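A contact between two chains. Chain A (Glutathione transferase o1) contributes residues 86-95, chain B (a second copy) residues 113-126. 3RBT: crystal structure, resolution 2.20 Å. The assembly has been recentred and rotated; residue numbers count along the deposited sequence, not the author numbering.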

# COMPACT_ATOMS: atom_id res chain seq x y z
N ASP A 86 18.49 -10.84 13.38
CA ASP A 86 18.33 -10.46 11.97
C ASP A 86 16.95 -10.83 11.43
O ASP A 86 16.48 -11.95 11.63
CB ASP A 86 19.43 -11.09 11.12
CG ASP A 86 20.82 -10.57 11.47
OD1 ASP A 86 20.96 -9.72 12.39
OD2 ASP A 86 21.78 -11.03 10.82
N ARG A 87 16.31 -9.88 10.76
CA ARG A 87 14.95 -10.08 10.26
C ARG A 87 14.81 -9.72 8.79
O ARG A 87 15.42 -8.76 8.29
CB ARG A 87 13.93 -9.28 11.09
CG ARG A 87 13.76 -9.74 12.54
CD ARG A 87 13.24 -11.17 12.67
NE ARG A 87 13.23 -11.59 14.07
CZ ARG A 87 14.16 -12.36 14.64
NH1 ARG A 87 15.18 -12.82 13.93
NH2 ARG A 87 14.07 -12.67 15.93
N PHE A 88 13.98 -10.50 8.11
CA PHE A 88 13.57 -10.20 6.75
C PHE A 88 12.50 -9.11 6.77
O PHE A 88 11.57 -9.14 7.58
CB PHE A 88 13.00 -11.46 6.09
CG PHE A 88 14.04 -12.39 5.50
CD1 PHE A 88 13.67 -13.31 4.51
CD2 PHE A 88 15.38 -12.35 5.90
CE1 PHE A 88 14.59 -14.19 3.96
CE2 PHE A 88 16.31 -13.21 5.35
CZ PHE A 88 15.92 -14.14 4.37
N LEU A 89 12.66 -8.13 5.88
CA LEU A 89 11.62 -7.15 5.60
C LEU A 89 11.19 -7.30 4.15
O LEU A 89 12.05 -7.40 3.27
CB LEU A 89 12.10 -5.72 5.86
CG LEU A 89 11.88 -5.09 7.24
CD1 LEU A 89 12.30 -3.61 7.22
CD2 LEU A 89 10.44 -5.20 7.66
N PHE A 90 9.88 -7.31 3.93
CA PHE A 90 9.30 -7.55 2.61
C PHE A 90 8.59 -6.31 2.07
O PHE A 90 8.27 -5.39 2.83
CB PHE A 90 8.30 -8.72 2.67
CG PHE A 90 8.89 -10.02 3.16
CD1 PHE A 90 8.57 -10.50 4.42
CD2 PHE A 90 9.74 -10.77 2.35
CE1 PHE A 90 9.10 -11.71 4.88
CE2 PHE A 90 10.28 -11.98 2.80
CZ PHE A 90 9.96 -12.45 4.06
N GLU A 91 8.32 -6.34 0.76
CA GLU A 91 7.53 -5.34 0.03
C GLU A 91 8.26 -4.01 -0.15
O GLU A 91 8.55 -3.31 0.84
CB GLU A 91 6.14 -5.15 0.65
CG GLU A 91 5.26 -6.40 0.61
CD GLU A 91 3.80 -6.12 0.90
OE1 GLU A 91 3.39 -4.94 0.80
OE2 GLU A 91 3.05 -7.08 1.22
N SER A 92 8.56 -3.66 -1.41
CA SER A 92 9.50 -2.56 -1.72
C SER A 92 9.09 -1.22 -1.12
O SER A 92 9.94 -0.47 -0.66
CB SER A 92 9.70 -2.42 -3.24
OG SER A 92 8.51 -2.00 -3.88
N VAL A 93 7.79 -0.93 -1.14
CA VAL A 93 7.26 0.29 -0.51
C VAL A 93 7.51 0.30 1.00
O VAL A 93 8.01 1.29 1.54
CB VAL A 93 5.74 0.46 -0.78
CG1 VAL A 93 5.23 1.73 -0.09
CG2 VAL A 93 5.47 0.51 -2.28
N VAL A 94 7.17 -0.79 1.68
CA VAL A 94 7.38 -0.89 3.12
C VAL A 94 8.88 -0.79 3.46
O VAL A 94 9.27 -0.10 4.42
CB VAL A 94 6.77 -2.19 3.68
CG1 VAL A 94 7.07 -2.35 5.15
CG2 VAL A 94 5.26 -2.19 3.44
N ILE A 95 9.69 -1.46 2.65
CA ILE A 95 11.15 -1.46 2.80
C ILE A 95 11.73 -0.06 2.69
O ILE A 95 12.50 0.37 3.55
CB ILE A 95 11.83 -2.41 1.78
CG1 ILE A 95 11.62 -3.88 2.19
CG2 ILE A 95 13.30 -2.12 1.69
CD1 ILE A 95 11.89 -4.93 1.08
N PRO B 113 10.22 1.85 13.86
CA PRO B 113 10.06 1.67 12.41
C PRO B 113 9.97 0.19 12.00
O PRO B 113 9.22 -0.13 11.06
CB PRO B 113 11.30 2.35 11.80
CG PRO B 113 12.27 2.47 12.92
CD PRO B 113 11.47 2.56 14.19
N TYR B 114 10.69 -0.70 12.68
CA TYR B 114 10.57 -2.13 12.39
C TYR B 114 9.16 -2.65 12.71
O TYR B 114 8.53 -3.31 11.87
CB TYR B 114 11.64 -2.98 13.09
CG TYR B 114 11.43 -4.47 12.90
CD1 TYR B 114 11.42 -5.04 11.62
CD2 TYR B 114 11.21 -5.31 13.99
CE1 TYR B 114 11.21 -6.40 11.44
CE2 TYR B 114 10.99 -6.68 13.82
CZ TYR B 114 10.99 -7.21 12.53
OH TYR B 114 10.79 -8.55 12.34
N VAL B 115 8.67 -2.33 13.91
CA VAL B 115 7.33 -2.74 14.34
C VAL B 115 6.26 -2.15 13.41
O VAL B 115 5.31 -2.82 13.03
CB VAL B 115 7.04 -2.37 15.82
CG1 VAL B 115 5.60 -2.74 16.23
CG2 VAL B 115 8.05 -3.04 16.76
N LYS B 116 6.44 -0.89 13.02
CA LYS B 116 5.49 -0.25 12.12
C LYS B 116 5.51 -0.94 10.74
O LYS B 116 4.46 -1.19 10.17
CB LYS B 116 5.80 1.25 12.00
CG LYS B 116 5.00 1.97 10.91
CD LYS B 116 5.34 3.45 10.88
CE LYS B 116 4.52 4.18 9.82
NZ LYS B 116 4.88 5.61 9.89
N ALA B 117 6.70 -1.24 10.22
CA ALA B 117 6.83 -1.98 8.97
C ALA B 117 6.08 -3.32 9.03
O ALA B 117 5.38 -3.69 8.08
CB ALA B 117 8.29 -2.18 8.61
N GLN B 118 6.22 -4.04 10.15
CA GLN B 118 5.48 -5.28 10.39
C GLN B 118 3.97 -5.06 10.41
O GLN B 118 3.21 -5.84 9.82
CB GLN B 118 5.93 -5.98 11.68
CG GLN B 118 7.34 -6.54 11.64
CD GLN B 118 7.62 -7.35 10.38
OE1 GLN B 118 7.00 -8.39 10.13
NE2 GLN B 118 8.56 -6.88 9.57
N ASP B 119 3.55 -3.99 11.08
CA ASP B 119 2.15 -3.59 11.09
C ASP B 119 1.60 -3.32 9.68
O ASP B 119 0.48 -3.73 9.37
CB ASP B 119 1.93 -2.36 11.99
CG ASP B 119 1.94 -2.71 13.47
OD1 ASP B 119 2.06 -3.91 13.79
OD2 ASP B 119 1.83 -1.80 14.31
N ARG B 120 2.40 -2.64 8.85
CA ARG B 120 2.02 -2.37 7.46
C ARG B 120 1.90 -3.65 6.64
O ARG B 120 1.00 -3.77 5.82
CB ARG B 120 2.98 -1.38 6.78
CG ARG B 120 2.89 0.05 7.34
CD ARG B 120 3.74 1.02 6.54
NE ARG B 120 3.26 1.18 5.16
CZ ARG B 120 3.89 1.88 4.22
NH1 ARG B 120 5.04 2.49 4.49
NH2 ARG B 120 3.37 1.97 3.01
N LEU B 121 2.81 -4.59 6.88
CA LEU B 121 2.78 -5.90 6.21
C LEU B 121 1.54 -6.71 6.57
O LEU B 121 0.97 -7.41 5.72
CB LEU B 121 4.06 -6.69 6.49
CG LEU B 121 5.31 -6.13 5.80
CD1 LEU B 121 6.57 -6.89 6.19
CD2 LEU B 121 5.13 -6.10 4.29
N LEU B 122 1.11 -6.58 7.83
CA LEU B 122 -0.07 -7.27 8.34
C LEU B 122 -1.36 -6.67 7.78
O LEU B 122 -2.29 -7.39 7.44
CB LEU B 122 -0.05 -7.30 9.87
CG LEU B 122 1.03 -8.24 10.44
CD1 LEU B 122 1.42 -7.88 11.86
CD2 LEU B 122 0.61 -9.71 10.33
N ILE B 123 -1.40 -5.34 7.67
CA ILE B 123 -2.52 -4.67 7.01
C ILE B 123 -2.69 -5.21 5.58
O ILE B 123 -3.81 -5.54 5.17
CB ILE B 123 -2.40 -3.12 7.02
CG1 ILE B 123 -2.50 -2.61 8.47
CG2 ILE B 123 -3.51 -2.51 6.18
CD1 ILE B 123 -1.91 -1.21 8.70
N GLU B 124 -1.58 -5.31 4.84
CA GLU B 124 -1.63 -5.87 3.50
C GLU B 124 -2.11 -7.33 3.52
O GLU B 124 -3.02 -7.70 2.77
CB GLU B 124 -0.28 -5.73 2.80
CG GLU B 124 -0.25 -6.30 1.39
CD GLU B 124 -1.06 -5.50 0.37
OE1 GLU B 124 -1.34 -6.06 -0.71
OE2 GLU B 124 -1.40 -4.32 0.64
N ARG B 125 -1.50 -8.16 4.36
CA ARG B 125 -1.95 -9.54 4.59
C ARG B 125 -3.46 -9.67 4.89
O ARG B 125 -4.11 -10.60 4.42
CB ARG B 125 -1.16 -10.18 5.73
CG ARG B 125 0.13 -10.81 5.31
CD ARG B 125 1.04 -11.03 6.51
NE ARG B 125 2.42 -11.25 6.11
CZ ARG B 125 3.48 -10.88 6.83
NH1 ARG B 125 3.31 -10.26 8.00
NH2 ARG B 125 4.71 -11.12 6.39
N PHE B 126 -3.99 -8.73 5.68
CA PHE B 126 -5.42 -8.71 6.04
C PHE B 126 -6.34 -8.59 4.82
O PHE B 126 -7.51 -8.97 4.89
CB PHE B 126 -5.71 -7.59 7.05
CG PHE B 126 -7.05 -7.75 7.79
CD1 PHE B 126 -7.19 -8.65 8.84
CD2 PHE B 126 -8.14 -6.94 7.46
CE1 PHE B 126 -8.41 -8.78 9.53
CE2 PHE B 126 -9.36 -7.06 8.14
CZ PHE B 126 -9.50 -7.97 9.17
O HOH W 1 9.74 -9.73 9.93
O HOH W 2 2.27 -8.50 3.58

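This is a mainly apolar contact between two copies of the same protein, in which a short strand, a turn and the start of a helix in chain A pack against one side of a chain B helix, with no direct hydrogen bond between the stretches and two waters joining their polar groups.

At its centre is V94(A), whose CA-to-CB bond points toward the partner helix. V94(A) CA lies 6.0 Å from A117(B) CA, and V94(A) CG1 approaches A117(B) CB to 3.7 Å. Alanine suits this place because its single methyl group lets the backbones come close; V94(A) CG1 even reaches A117(B) O at 3.6 Å. The other methyl, V94(A) CG2, lies 4.0 Å from L121(B) CD2 and also sits over one face of the R120(B) guanidinium, a flat group that an aliphatic side chain can cover.

L121(B) buries the most surface in the contact. Its CA-to-CB bond points sideways, but its branched end comes nearer, and both methyl groups lie against F90(A): L121(B) CD1 is 4.3 Å from F90(A) CB and lies at the edge of the phenyl ring, while L121(B) CD2 is 3.5 Å from F90(A) O and 3.6 Å from E91(A) CD. L89(A) extends the apolar patch in a similar way. L89(A) CD2 lies 3.8 Å from A117(B) CB and 4.0 Å from Y114(B) CE1, at the edge of the tyrosine ring, so one methyl group touches residues on successive turns of the helix, and L89(A) CD2 comes closest, 3.2 Å, to Q118(B) NE2.

The polar side chains make no direct hydrogen bond across the contact; they pack against carbon atoms, or meet through water. R87(A) CG is 3.2 Å from Y114(B) OH, while R87(A) NH1 turns back to donate a hydrogen bond to D86(A) O at 2.8 Å. The tyrosine combines an aromatic edge for leucine with a hydroxyl that binds a bridging water: water 1 is hydrogen-bonded to Y114(B) OH at 2.9 Å and donates to F88(A) O at 3.0 Å, linking the strand backbone to the helix.

The second bridge lies beside the turn. E91(A) occupies the N-cap position, and its CA-to-CB bond points toward chain B; E91(A) OE2 lies 3.4 Å from E124(B) CG. This places one glutamate carboxylate against the aliphatic part of the other glutamate. Water 2 donates to E91(A) OE2 at 2.9 Å and to L121(B) O at 2.7 Å. A carboxylate and a carbonyl are both acceptors and cannot bond to each other, but a water with two protons can satisfy both.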